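Local coordinates for beta-galactosidase (Bacteroides thetaiotaomicron, PDB 5MUJ), which probably acts as a glycoside hydrolase that helps dismantle the plant pectin rhamnogalacturonan II, whose chain B oligosaccharide it binds, at residues Glu96-Asn99 with Trp103-Leu106. Numbering follows the deposited sequence.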
loop_
_atom_site.group_PDB
_atom_site.type_symbol
_atom_site.label_atom_id
_atom_site.label_comp_id
_atom_site.label_asym_id
_atom_site.label_seq_id
_atom_site.Cartn_x
_atom_site.Cartn_y
_atom_site.Cartn_z
ATOM N N GLU A 96 -4.500 2.168 16.929
ATOM C CA GLU A 96 -3.297 2.566 17.683
ATOM C C GLU A 96 -2.597 1.381 18.396
ATOM O O GLU A 96 -3.194 0.332 18.600
ATOM C CB GLU A 96 -3.616 3.648 18.727
ATOM C CG GLU A 96 -4.530 3.187 19.866
ATOM C CD GLU A 96 -4.750 4.209 20.942
ATOM O OE1 GLU A 96 -4.661 5.424 20.698
ATOM O OE2 GLU A 96 -5.013 3.765 22.063
ATOM N N SER A 97 -1.318 1.598 18.707
ATOM C CA SER A 97 -0.446 0.631 19.410
ATOM C C SER A 97 0.651 1.340 20.170
ATOM O O SER A 97 1.187 2.388 19.748
ATOM C CB SER A 97 0.216 -0.331 18.422
ATOM O OG SER A 97 1.069 -1.253 19.090
ATOM N N ASP A 98 0.991 0.725 21.292
ATOM C CA ASP A 98 2.186 1.101 22.061
ATOM C C ASP A 98 3.416 0.262 21.736
ATOM O O ASP A 98 4.522 0.626 22.169
ATOM C CB ASP A 98 1.919 0.987 23.574
ATOM C CG ASP A 98 0.833 1.918 24.046
ATOM O OD1 ASP A 98 0.922 3.145 23.820
ATOM O OD2 ASP A 98 -0.102 1.417 24.687
ATOM N N ASN A 99 3.261 -0.876 21.040
ATOM C CA ASN A 99 4.408 -1.796 20.901
ATOM C C ASN A 99 4.605 -2.367 19.502
ATOM O O ASN A 99 5.371 -3.325 19.324
ATOM C CB ASN A 99 4.298 -2.942 21.933
ATOM C CG ASN A 99 3.126 -3.849 21.669
ATOM O OD1 ASN A 99 2.338 -3.609 20.740
ATOM N ND2 ASN A 99 2.979 -4.885 22.464
ATOM N N TRP A 103 -2.727 -4.026 18.757
ATOM C CA TRP A 103 -3.411 -2.901 18.049
ATOM C C TRP A 103 -4.831 -2.734 18.548
ATOM O O TRP A 103 -5.539 -3.728 18.794
ATOM C CB TRP A 103 -3.428 -3.112 16.496
ATOM C CG TRP A 103 -2.065 -2.973 15.958
ATOM C CD1 TRP A 103 -1.125 -3.972 15.806
ATOM C CD2 TRP A 103 -1.421 -1.763 15.550
ATOM N NE1 TRP A 103 0.063 -3.437 15.356
ATOM C CE2 TRP A 103 -0.100 -2.088 15.187
ATOM C CE3 TRP A 103 -1.820 -0.433 15.492
ATOM C CZ2 TRP A 103 0.813 -1.115 14.815
ATOM C CZ3 TRP A 103 -0.929 0.490 15.109
ATOM C CH2 TRP A 103 0.364 0.159 14.754
ATOM N N ARG A 104 -5.255 -1.480 18.698
ATOM C CA ARG A 104 -6.651 -1.192 19.061
ATOM C C ARG A 104 -7.296 -0.234 18.050
ATOM O O ARG A 104 -6.848 0.892 17.881
ATOM C CB ARG A 104 -6.726 -0.594 20.453
ATOM C CG ARG A 104 -6.162 -1.485 21.573
ATOM C CD ARG A 104 -6.157 -0.734 22.891
ATOM N NE ARG A 104 -5.271 0.430 22.811
ATOM C CZ ARG A 104 -3.956 0.392 23.032
ATOM N NH1 ARG A 104 -3.363 -0.755 23.370
ATOM N NH2 ARG A 104 -3.225 1.491 22.897
ATOM N N THR A 105 -8.391 -0.680 17.451
ATOM C CA THR A 105 -9.082 0.140 16.423
ATOM C C THR A 105 -9.821 1.270 17.067
ATOM O O THR A 105 -10.504 1.062 18.112
ATOM C CB THR A 105 -10.018 -0.717 15.607
ATOM O OG1 THR A 105 -9.186 -1.597 14.858
ATOM C CG2 THR A 105 -10.911 0.154 14.711
ATOM N N LEU A 106 -9.636 2.474 16.500
ATOM C CA LEU A 106 -10.226 3.687 17.061
ATOM C C LEU A 106 -11.507 4.138 16.372
ATOM O O LEU A 106 -12.370 4.719 17.042
ATOM C CB LEU A 106 -9.220 4.831 17.046
ATOM C CG LEU A 106 -7.954 4.672 17.879
ATOM C CD1 LEU A 106 -6.972 5.822 17.722
ATOM C CD2 LEU A 106 -8.281 4.574 19.377
HETATM O O HOH W 1 -0.375 -1.673 22.067
#
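Glu96 OE2 is gripped by two nitrogens of Arg104: NH2 gives a nearly straight salt-bridging hydrogen bond of 3.0 Å, and NE a weak one. The donor NH2 reaches OE2 from above the carboxylate plane, while OE2 lies at the guanidinium edge, the two planes standing 87° apart. Glutamate suits the place because its chain, extended beyond CG, carries the carboxylate to the guanidinium; arginine, because its long chain, bent at chi3 (-63°), folds back over the neighbouring strand, where Arg104 NH2 also meets Asp98 OD2 in a long salt bridge of 3.6 Å. Beneath these charges the backbones of Glu96 and Arg104 form an antiparallel hydrogen-bonded pair, Arg104 N to Glu96 O measuring 2.7 Å. This pair closes the beta hairpin of strands 90-97 and 104-110, the latter the outermost strand of one four-stranded blade of a five-bladed beta-propeller. With an alanine at Glu96, the guanidinium is likely to lose its closer carboxylate and turn more freely. Trp103 offers a broad flat face to Ser97 CB, 3.4 Å from the six-membered ring's centroid, in a CH-pi contact. Serine adds a short hydroxyl that both accepts and donates: Ser97 OG accepts from Asn99 N at 3.0 Å, making an ST turn, and hydrogen-bonds to Asp102 O.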